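Local coordinates for porin (Rhodobacter capsulatus, PDB 2POR), which forms channels, as a homotrimer in the bacterial outer membrane, that let small hydrophilic solutes up to about 0.6 kDa diffuse passively, at residues G33-D36 with E40-A43; D85-G90 with G266-L271. All coordinates share one frame; numbering follows the deposited sequence.

Contact 1: G33-D36 with E40-A43; sequences GTTD and EFGA
G33 and F41 face each other as an antiparallel hydrogen-bonded pair, and each uses both its backbone N-H and its backbone carbonyl on the other. F41 N donates a hydrogen bond to G33 O over 3.0 Å, and the bond is fairly straight (166° at the hydrogen). The return bond, G33 N to F41 O, is also 3.0 Å but more bent, at 144°. G33 O additionally receives a CA-H contact from E40, with E40 CA 3.5 Å away. One step on, T34 and E40 form a non-hydrogen-bonded pair, and their side chains lie alongside each other on the same face of the sheet. The T34 hydroxyl donates to the E40 carboxylate, with OG1 to OE1 at 2.8 Å. It meets the oxygen from above the carboxylate plane. The E40 chain is bent at chi2, which brings the carboxylate in beside the T34 side chain. T34 CG2 lies close to the other carboxylate oxygen, E40 OE2, at 3.2 Å. These residues form the end of the beta hairpin made by strands 19-34 and 40-46, neighbours in the 16-stranded porin barrel. Within the connection, T35 OG1 is hydrogen-bonded to L39 N. On the sheet face of F41, the ring turns back over the neighbouring strand. Its CG sits between the backbone N and the carbonyl carbon (chi1 60°), and one ring face covers the glycine. G33 CA lies 3.7 Å from the F41 ring centroid, close to the ring normal, in a CH-pi contact of the kind known as aromatic rescue of glycine. The T35 methyl CG2 comes obliquely to the same ring, 3.8 Å from F41 CD2. The F41 ring also stacks with F299 of a second subunit.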
loop_
_atom_site.group_PDB
_atom_site.type_symbol
_atom_site.label_atom_id
_atom_site.label_comp_id
_atom_site.label_asym_id
_atom_site.label_seq_id
_atom_site.Cartn_x
_atom_site.Cartn_y
_atom_site.Cartn_z
ATOM N N GLY A 33 17.730 6.585 13.649
ATOM C CA GLY A 33 17.841 7.083 15.007
ATOM C C GLY A 33 19.168 6.644 15.627
ATOM O O GLY A 33 19.910 5.842 15.046
ATOM N N THR A 34 19.474 7.173 16.832
ATOM C CA THR A 34 20.717 6.929 17.541
ATOM C C THR A 34 20.357 6.878 19.009
ATOM O O THR A 34 19.574 7.714 19.463
ATOM C CB THR A 34 21.729 8.084 17.351
ATOM O OG1 THR A 34 21.873 8.268 15.967
ATOM C CG2 THR A 34 23.114 7.777 17.861
ATOM N N THR A 35 20.896 5.945 19.776
ATOM C CA THR A 35 20.547 5.881 21.173
ATOM C C THR A 35 21.543 6.829 21.868
ATOM O O THR A 35 22.516 7.298 21.262
ATOM C CB THR A 35 20.721 4.450 21.674
ATOM O OG1 THR A 35 22.113 4.128 21.539
ATOM C CG2 THR A 35 19.860 3.445 20.860
ATOM N N ASP A 36 21.380 7.029 23.169
ATOM C CA ASP A 36 22.231 7.890 23.986
ATOM C C ASP A 36 23.677 7.444 23.916
ATOM O O ASP A 36 24.567 8.301 23.833
ATOM C CB ASP A 36 21.702 7.848 25.407
ATOM C CG ASP A 36 20.379 8.603 25.616
ATOM O OD1 ASP A 36 19.934 9.304 24.684
ATOM O OD2 ASP A 36 19.803 8.467 26.713
ATOM N N GLU A 40 23.282 2.931 16.471
ATOM C CA GLU A 40 22.465 3.504 15.427
ATOM C C GLU A 40 21.375 2.464 15.119
ATOM O O GLU A 40 21.609 1.253 15.199
ATOM C CB GLU A 40 23.292 3.727 14.184
ATOM C CG GLU A 40 24.528 4.627 14.332
ATOM C CD GLU A 40 24.187 6.076 14.663
ATOM O OE1 GLU A 40 23.213 6.611 14.135
ATOM O OE2 GLU A 40 24.914 6.675 15.450
ATOM N N PHE A 41 20.189 2.891 14.773
ATOM C CA PHE A 41 19.118 1.963 14.460
ATOM C C PHE A 41 18.342 2.524 13.298
ATOM O O PHE A 41 18.456 3.723 12.982
ATOM C CB PHE A 41 18.259 1.779 15.707
ATOM C CG PHE A 41 17.566 2.990 16.336
ATOM C CD1 PHE A 41 16.325 3.413 15.908
ATOM C CD2 PHE A 41 18.174 3.629 17.414
ATOM C CE1 PHE A 41 15.672 4.455 16.540
ATOM C CE2 PHE A 41 17.522 4.672 18.048
ATOM C CZ PHE A 41 16.279 5.080 17.614
ATOM N N GLY A 42 17.558 1.706 12.611
ATOM C CA GLY A 42 16.815 2.220 11.491
ATOM C C GLY A 42 15.892 1.134 10.922
ATOM O O GLY A 42 15.854 0.028 11.465
ATOM N N ALA A 43 15.190 1.495 9.868
ATOM C CA ALA A 43 14.285 0.597 9.167
ATOM C C ALA A 43 14.033 1.198 7.791
ATOM O O ALA A 43 14.137 2.422 7.603
ATOM C CB ALA A 43 12.974 0.492 9.940
#

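Contact 2: D85-G90 with G266-L271; sequences DLYEVG and GASYDL
Y87 and S268 hold one water between them. The Y87 ring runs from the loop toward strand 258-272, its CG anti to the backbone N (chi1 -177°), and presents its hydroxyl end to the strand. S268 points its side chain back toward the loop. The two oxygens, Y87 OH and S268 OG, are 4.0 Å apart, too far for a direct bond. The water fills the bridge, 2.8 Å from Y87 OH and equally far from S268 OG. The backbone carbonyl of G266 lies oblique to the tyrosine ring, with G266 O 4.0 Å from Y87 CE2. V89 reaches the start of the same strand segment by a different route. Both its methyls come up to the G266 amide nitrogen from one side, with CG1 and CG2 each 4.0 Å from G266 N. G266 has no side chain on the side facing the loop, so the V89 methyls can lie against the strand backbone. The contact is small, burying 145 Å² in all, and it consists of van der Waals touches plus the shared water. Elsewhere the loop is held more firmly to the wall: Y87 N bonds to S235 OG, and the D85 carbonyl oxygen bonds to K198 NZ. Within the loop itself, L86 is hydrogen-bonded to N100, a calcium ligand. The loop follows helix 78-83 and precedes strand 118-125. Its path across the inside of the barrel, against a strand far along the chain, is that of the porin constriction loop, which folds into the channel and narrows it to an eyelet.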
loop_
_atom_site.group_PDB
_atom_site.type_symbol
_atom_site.label_atom_id
_atom_site.label_comp_id
_atom_site.label_asym_id
_atom_site.label_seq_id
_atom_site.Cartn_x
_atom_site.Cartn_y
_atom_site.Cartn_z
ATOM N N ASP A 85 26.008 -8.404 -7.068
ATOM C CA ASP A 85 25.655 -8.948 -8.369
ATOM C C ASP A 85 26.564 -8.451 -9.462
ATOM O O ASP A 85 27.397 -7.588 -9.223
ATOM C CB ASP A 85 24.194 -8.574 -8.717
ATOM C CG ASP A 85 23.226 -9.346 -7.825
ATOM O OD1 ASP A 85 23.461 -10.510 -7.515
ATOM O OD2 ASP A 85 22.257 -8.754 -7.384
ATOM N N LEU A 86 26.421 -8.946 -10.687
ATOM C CA LEU A 86 27.232 -8.531 -11.812
ATOM C C LEU A 86 26.565 -7.285 -12.373
ATOM O O LEU A 86 25.482 -6.877 -11.901
ATOM C CB LEU A 86 27.306 -9.669 -12.859
ATOM C CG LEU A 86 27.875 -11.010 -12.414
ATOM C CD1 LEU A 86 27.963 -11.847 -13.679
ATOM C CD2 LEU A 86 29.271 -10.924 -11.772
ATOM N N TYR A 87 27.196 -6.652 -13.358
ATOM C CA TYR A 87 26.703 -5.416 -13.968
ATOM C C TYR A 87 25.247 -5.532 -14.440
ATOM O O TYR A 87 24.923 -6.406 -15.224
ATOM C CB TYR A 87 27.616 -5.038 -15.163
ATOM C CG TYR A 87 27.222 -3.719 -15.824
ATOM C CD1 TYR A 87 27.392 -2.503 -15.163
ATOM C CD2 TYR A 87 26.665 -3.748 -17.085
ATOM C CE1 TYR A 87 26.994 -1.330 -15.783
ATOM C CE2 TYR A 87 26.258 -2.586 -17.702
ATOM C CZ TYR A 87 26.428 -1.398 -17.040
ATOM O OH TYR A 87 25.969 -0.259 -17.651
ATOM N N GLU A 88 24.367 -4.623 -14.035
ATOM C CA GLU A 88 22.960 -4.656 -14.355
ATOM C C GLU A 88 22.730 -4.054 -15.698
ATOM O O GLU A 88 23.103 -2.917 -15.988
ATOM C CB GLU A 88 22.203 -3.907 -13.266
ATOM C CG GLU A 88 20.725 -3.951 -13.494
ATOM C CD GLU A 88 19.885 -3.367 -12.368
ATOM O OE1 GLU A 88 19.976 -3.782 -11.220
ATOM O OE2 GLU A 88 19.078 -2.502 -12.653
ATOM N N VAL A 89 22.097 -4.850 -16.535
ATOM C CA VAL A 89 21.806 -4.453 -17.894
ATOM C C VAL A 89 20.332 -4.150 -18.076
ATOM O O VAL A 89 19.486 -4.896 -17.555
ATOM C CB VAL A 89 22.271 -5.599 -18.827
ATOM C CG1 VAL A 89 21.793 -5.334 -20.255
ATOM C CG2 VAL A 89 23.793 -5.724 -18.758
ATOM N N GLY A 90 20.122 -3.079 -18.869
ATOM C CA GLY A 90 18.855 -2.546 -19.362
ATOM C C GLY A 90 18.122 -1.613 -18.381
ATOM O O GLY A 90 18.266 -1.748 -17.165
ATOM N N GLY A 266 24.908 -3.714 -22.070
ATOM C CA GLY A 266 24.122 -2.489 -22.084
ATOM C C GLY A 266 24.949 -1.235 -21.855
ATOM O O GLY A 266 26.141 -1.291 -21.527
ATOM N N ALA A 267 24.292 -0.105 -22.008
ATOM C CA ALA A 267 24.949 1.161 -21.802
ATOM C C ALA A 267 24.031 2.127 -21.116
ATOM O O ALA A 267 22.808 1.979 -21.200
ATOM C CB ALA A 267 25.321 1.802 -23.110
ATOM N N SER A 268 24.619 3.128 -20.477
ATOM C CA SER A 268 23.841 4.240 -19.985
ATOM C C SER A 268 24.573 5.534 -20.257
ATOM O O SER A 268 25.802 5.564 -20.341
ATOM C CB SER A 268 23.577 4.107 -18.483
ATOM O OG SER A 268 24.636 3.540 -17.738
ATOM N N TYR A 269 23.793 6.577 -20.351
ATOM C CA TYR A 269 24.290 7.890 -20.582
ATOM C C TYR A 269 23.713 8.780 -19.507
ATOM O O TYR A 269 22.498 8.971 -19.420
ATOM C CB TYR A 269 23.833 8.296 -21.943
ATOM C CG TYR A 269 24.412 9.646 -22.267
ATOM C CD1 TYR A 269 25.711 9.729 -22.727
ATOM C CD2 TYR A 269 23.660 10.774 -22.032
ATOM C CE1 TYR A 269 26.267 10.976 -22.947
ATOM C CE2 TYR A 269 24.211 12.018 -22.243
ATOM C CZ TYR A 269 25.514 12.113 -22.701
ATOM O OH TYR A 269 26.064 13.369 -22.910
ATOM N N ASP A 270 24.545 9.392 -18.698
ATOM C CA ASP A 270 24.065 10.237 -17.627
ATOM C C ASP A 270 23.668 11.631 -18.126
ATOM O O ASP A 270 24.485 12.325 -18.731
ATOM C CB ASP A 270 25.189 10.287 -16.586
ATOM C CG ASP A 270 24.849 10.912 -15.237
ATOM O OD1 ASP A 270 23.794 11.523 -15.116
ATOM O OD2 ASP A 270 25.629 10.765 -14.291
ATOM N N LEU A 271 22.436 12.074 -17.898
ATOM C CA LEU A 271 21.963 13.398 -18.277
ATOM C C LEU A 271 22.149 14.387 -17.119
ATOM O O LEU A 271 21.812 15.555 -17.241
ATOM C CB LEU A 271 20.482 13.381 -18.608
ATOM C CG LEU A 271 19.970 12.478 -19.731
ATOM C CD1 LEU A 271 18.459 12.585 -19.854
ATOM C CD2 LEU A 271 20.611 12.881 -21.008
HETATM O O HOH W 1 25.428 1.736 -15.789
#

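Overall arrangement
Both contacts involve the same closed sheet but do different jobs. Contact 1 joins two adjacent strands at a hairpin near the barrel end, about 26 Å from the centre of the chain. Contact 2 sets an inner loop against the wall, about 16 Å from that centre. Their centres are about 34 Å apart and their nearest atoms about 20 Å, so they do not touch within one chain. In the trimer the segments meet: L271, at the end of segment 266-271, packs on T35 of a neighbouring subunit. The V89 side chain is about 8 Å from a bound calcium ion. Bound C8E detergent lies about 4 Å from G266 and, at contact 1, about 7 Å from the T35 side chain.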